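Local coordinates for protein manganese lipoxygenase (Gaeumannomyces graminis, PDB 5FX8) that oxygenates linoleic and alpha-linolenic acids to 11S- and 13R-hydroperoxy fatty acids, using a catalytic manganese ion, at residues 140-145 against 531-536. Numbering follows the deposited sequence.
Sequences GHWKES and EQVSLL. With NAG (2-acetamido-2-deoxy-beta-D-glucopyranose), chain K; NAG (2-acetamido-2-deoxy-beta-D-glucopyranose), chain N.
V533 has CG1 anti to its backbone N (chi1 -176°), and this methyl lies over one face of the W142 indole. W142 sets CG beside its backbone N (chi1 -44°). Its chi2 of 102° sets the ring roughly at right angles to the plane of CA, CB and CG, which turns that face to the valine. The site belongs to the mainly helical lipoxygenase fold. It joins the loop between helices 86-124 and 161-166 to V533 and S534 of helix 526-539.

CG1 of V533 stands 3.3 Å above the indole plane, offset toward the rim. It meets CE2 of W142 at 3.4 Å and reaches NE1 of W142 at 3.7 Å. The benzene half of the ring continues along the helix to S534. There CH2 of W142 lies 3.9 Å from CA of S534, in an oblique approach. The side chain of S534 adds only CB, 4.1 Å from CH2 of W142. Its OG serves the helix instead, bonding to NH2 of R538.

No hydrogen bond crosses between the two segments, so they meet through van der Waals contact. All three touching residues are buried. W142 has left-handed helical backbone angles, and its CB points toward the helix. E114 of helix 86-124 holds the following turn, its carboxylate accepting the backbone N-H groups of E144 (on OE2) and S145 (on OE1), while O of S145 accepts from ND2 of N540, just after helix 526-539.

E531, within helix 526-539, has its carboxylate beside the acetamide of NAG (chain K), a sugar attached to the protein. The contact lies away from the manganese site. The one polar atom of the indole is satisfied within its own loop: NE1 of W142 donates to O of L137.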
ATOM      1  N   GLY A 140      14.916   1.464  15.440  1.00 25.03           N
ATOM      2  CA  GLY A 140      14.675   2.824  15.852  1.00 22.98           C
ATOM      3  C   GLY A 140      14.294   3.762  14.740  1.00 22.36           C
ATOM      4  O   GLY A 140      14.093   4.949  14.997  1.00 24.60           O
ATOM      5  N   HIS A 141      14.184   3.277  13.517  1.00 21.52           N
ATOM      6  CA  HIS A 141      13.942   4.133  12.381  1.00 19.52           C
ATOM      7  C   HIS A 141      12.607   3.790  11.755  1.00 21.39           C
ATOM      8  O   HIS A 141      11.966   2.792  12.096  1.00 20.50           O
ATOM      9  CB  HIS A 141      15.058   4.009  11.344  1.00 19.27           C
ATOM     10  CG  HIS A 141      16.389   4.484  11.831  1.00 21.48           C
ATOM     11  ND1 HIS A 141      16.676   5.815  12.028  1.00 21.59           N
ATOM     12  CD2 HIS A 141      17.510   3.805  12.163  1.00 21.25           C
ATOM     13  CE1 HIS A 141      17.915   5.935  12.462  1.00 23.09           C
ATOM     14  NE2 HIS A 141      18.444   4.730  12.550  1.00 23.18           N
ATOM     15  N   TRP A 142      12.201   4.659  10.833  1.00 20.04           N
ATOM     16  CA  TRP A 142      10.989   4.469  10.055  1.00 19.65           C
ATOM     17  C   TRP A 142       9.752   4.416  10.935  1.00 19.31           C
ATOM     18  O   TRP A 142       8.766   3.780  10.584  1.00 19.92           O
ATOM     19  CB  TRP A 142      11.076   3.210   9.208  1.00 20.03           C
ATOM     20  CG  TRP A 142      12.360   3.044   8.522  1.00 17.08           C
ATOM     21  CD1 TRP A 142      13.378   2.233   8.885  1.00 18.63           C
ATOM     22  CD2 TRP A 142      12.764   3.682   7.317  1.00 16.56           C
ATOM     23  NE1 TRP A 142      14.411   2.327   7.984  1.00 17.57           N
ATOM     24  CE2 TRP A 142      14.055   3.214   7.009  1.00 16.45           C
ATOM     25  CE3 TRP A 142      12.164   4.611   6.468  1.00 15.70           C
ATOM     26  CZ2 TRP A 142      14.753   3.648   5.902  1.00 16.43           C
ATOM     27  CZ3 TRP A 142      12.858   5.033   5.369  1.00 16.57           C
ATOM     28  CH2 TRP A 142      14.138   4.553   5.093  1.00 16.90           C
ATOM     29  N   LYS A 143       9.802   5.095  12.079  1.00 20.72           N
ATOM     30  CA  LYS A 143       8.688   5.096  13.013  1.00 19.44           C
ATOM     31  C   LYS A 143       7.447   5.767  12.450  1.00 22.81           C
ATOM     32  O   LYS A 143       6.338   5.440  12.879  1.00 31.92           O
ATOM     33  CB  LYS A 143       9.084   5.793  14.296  1.00 22.93           C
ATOM     34  CG  LYS A 143       9.916   4.946  15.191  1.00 35.03           C
ATOM     35  CD  LYS A 143      10.586   5.813  16.239  1.00 39.63           C
ATOM     36  CE  LYS A 143      10.870   5.051  17.525  1.00 41.60           C
ATOM     37  NZ  LYS A 143      11.549   5.960  18.496  1.00 37.09           N
ATOM     38  N   GLU A 144       7.595   6.732  11.547  1.00 20.22           N
ATOM     39  CA  GLU A 144       6.413   7.366  10.981  1.00 21.46           C
ATOM     40  C   GLU A 144       6.002   6.743   9.650  1.00 18.12           C
ATOM     41  O   GLU A 144       4.808   6.618   9.370  1.00 19.83           O
ATOM     42  CB  GLU A 144       6.645   8.866  10.821  1.00 26.01           C
ATOM     43  CG  GLU A 144       6.789   9.657  12.124  1.00 30.68           C
ATOM     44  CD  GLU A 144       7.404  11.050  11.910  1.00 48.86           C
ATOM     45  OE1 GLU A 144       8.607  11.153  11.572  1.00 44.72           O
ATOM     46  OE2 GLU A 144       6.688  12.054  12.077  1.00 49.94           O
ATOM     47  N   SER A 145       6.970   6.334   8.839  1.00 17.90           N
ATOM     48  CA  SER A 145       6.702   5.688   7.563  1.00 15.24           C
ATOM     49  C   SER A 145       6.118   4.308   7.747  1.00 17.68           C
ATOM     50  O   SER A 145       5.252   3.886   6.979  1.00 17.66           O
ATOM     51  CB  SER A 145       7.993   5.571   6.766  1.00 13.89           C
ATOM     52  OG  SER A 145       8.499   6.848   6.489  1.00 21.08           O
ATOM     53  N   GLU A 531      18.171   3.147   0.314  1.00 15.96           N
ATOM     54  CA  GLU A 531      17.330   3.537  -0.802  1.00 16.96           C
ATOM     55  C   GLU A 531      16.298   2.461  -1.102  1.00 15.20           C
ATOM     56  O   GLU A 531      15.177   2.764  -1.538  1.00 19.59           O
ATOM     57  CB  GLU A 531      18.207   3.835  -2.014  1.00 16.27           C
ATOM     58  CG  GLU A 531      17.925   5.155  -2.703  1.00 19.94           C
ATOM     59  CD  GLU A 531      17.847   6.338  -1.748  1.00 26.02           C
ATOM     60  OE1 GLU A 531      18.912   6.893  -1.402  1.00 33.40           O
ATOM     61  OE2 GLU A 531      16.713   6.727  -1.364  1.00 32.34           O
ATOM     62  N   GLN A 532      16.660   1.199  -0.865  1.00 14.87           N
ATOM     63  CA  GLN A 532      15.683   0.132  -0.975  1.00 12.82           C
ATOM     64  C   GLN A 532      14.632   0.273   0.115  1.00 12.38           C
ATOM     65  O   GLN A 532      13.430   0.351  -0.171  1.00 12.27           O
ATOM     66  CB  GLN A 532      16.377  -1.226  -0.928  1.00 12.13           C
ATOM     67  CG  GLN A 532      15.445  -2.344  -0.497  1.00 11.20           C
ATOM     68  CD  GLN A 532      15.902  -3.753  -0.839  1.00 11.63           C
ATOM     69  OE1 GLN A 532      16.846  -3.975  -1.595  1.00 16.13           O
ATOM     70  NE2 GLN A 532      15.221  -4.718  -0.268  1.00 10.23           N
ATOM     71  N   VAL A 533      15.065   0.409   1.365  1.00 11.91           N
ATOM     72  CA  VAL A 533      14.064   0.536   2.409  1.00 13.66           C
ATOM     73  C   VAL A 533      13.209   1.777   2.186  1.00 12.72           C
ATOM     74  O   VAL A 533      12.029   1.782   2.516  1.00 12.62           O
ATOM     75  CB  VAL A 533      14.712   0.504   3.807  1.00 13.03           C
ATOM     76  CG1 VAL A 533      13.658   0.548   4.863  1.00 11.00           C
ATOM     77  CG2 VAL A 533      15.444  -0.752   3.972  1.00 12.02           C
ATOM     78  N   SER A 534      13.756   2.808   1.553  1.00 13.18           N
ATOM     79  CA  SER A 534      13.012   4.049   1.376  1.00 11.95           C
ATOM     80  C   SER A 534      11.959   3.927   0.281  1.00 11.44           C
ATOM     81  O   SER A 534      10.853   4.467   0.413  1.00 13.59           O
ATOM     82  CB  SER A 534      13.974   5.176   1.071  1.00 13.80           C
ATOM     83  OG  SER A 534      13.263   6.383   0.868  1.00 20.32           O
ATOM     84  N   LEU A 535      12.278   3.215  -0.801  1.00 11.72           N
ATOM     85  CA  LEU A 535      11.279   2.932  -1.831  1.00 11.45           C
ATOM     86  C   LEU A 535      10.155   2.025  -1.305  1.00 11.41           C
ATOM     87  O   LEU A 535       8.959   2.282  -1.525  1.00 10.98           O
ATOM     88  CB  LEU A 535      11.974   2.303  -3.031  1.00 10.45           C
ATOM     89  CG  LEU A 535      11.055   1.837  -4.145  1.00 12.36           C
ATOM     90  CD1 LEU A 535      10.337   2.999  -4.825  1.00 10.36           C
ATOM     91  CD2 LEU A 535      11.859   1.056  -5.119  1.00 11.45           C
ATOM     92  N   LEU A 536      10.516   0.955  -0.599  1.00 11.09           N
ATOM     93  CA  LEU A 536       9.478   0.065  -0.097  1.00 11.37           C
ATOM     94  C   LEU A 536       8.642   0.765   0.978  1.00 10.95           C
ATOM     95  O   LEU A 536       7.414   0.605   1.032  1.00 12.77           O
ATOM     96  CB  LEU A 536      10.107  -1.238   0.402  1.00 11.79           C
ATOM     97  CG  LEU A 536      11.060  -1.916  -0.590  1.00  9.31           C
ATOM     98  CD1 LEU A 536      11.608  -3.239  -0.115  1.00  9.02           C
ATOM     99  CD2 LEU A 536      10.340  -2.073  -1.870  1.00  7.72           C
TER
HETATM  100  C1  NAG K1009      17.188  12.328   1.430  1.00 17.55           C
HETATM  101  C2  NAG K1009      17.421  11.055   0.661  1.00 16.54           C
HETATM  102  C3  NAG K1009      17.582  11.360  -0.819  1.00 17.55           C
HETATM  103  C4  NAG K1009      16.371  12.126  -1.313  1.00 16.74           C
HETATM  104  C5  NAG K1009      16.214  13.371  -0.471  1.00 14.37           C
HETATM  105  C6  NAG K1009      14.987  14.162  -0.812  1.00 14.71           C
HETATM  106  C7  NAG K1009      18.666   9.071   1.381  1.00 21.99           C
HETATM  107  C8  NAG K1009      19.945   8.567   1.956  1.00 20.23           C
HETATM  108  N2  NAG K1009      18.594  10.385   1.182  1.00 20.38           N
HETATM  109  O3  NAG K1009      17.658  10.153  -1.554  1.00 19.45           O
HETATM  110  O4  NAG K1009      16.530  12.464  -2.683  1.00 18.29           O
HETATM  111  O5  NAG K1009      16.082  13.001   0.904  1.00 16.54           O
HETATM  112  O6  NAG K1009      14.884  15.251   0.090  1.00 17.46           O
HETATM  113  O7  NAG K1009      17.754   8.325   1.090  1.00 24.79           O
HETATM  114  C1  NAG N1006       9.987  16.002  12.426  1.00 56.79           C
HETATM  115  C2  NAG N1006       9.325  15.303  13.633  1.00 61.84           C
HETATM  116  C3  NAG N1006       7.914  14.826  13.281  1.00 59.10           C
HETATM  117  C4  NAG N1006       7.092  15.967  12.697  1.00 59.33           C
HETATM  118  C5  NAG N1006       7.820  16.517  11.477  1.00 62.12           C
HETATM  119  C6  NAG N1006       7.144  17.704  10.837  1.00 55.92           C
HETATM  120  C7  NAG N1006      10.849  14.213  15.250  1.00 63.30           C
HETATM  121  C8  NAG N1006      11.610  12.962  15.573  1.00 73.98           C
HETATM  122  N2  NAG N1006      10.135  14.190  14.115  1.00 66.03           N
HETATM  123  O3  NAG N1006       7.295  14.345  14.467  1.00 65.48           O
HETATM  124  O4  NAG N1006       5.783  15.531  12.350  1.00 55.76           O
HETATM  125  O5  NAG N1006       9.107  16.985  11.888  1.00 53.21           O
HETATM  126  O6  NAG N1006       8.125  18.510  10.194  1.00 47.95           O
HETATM  127  O7  NAG N1006      10.887  15.196  15.979  1.00 57.78           O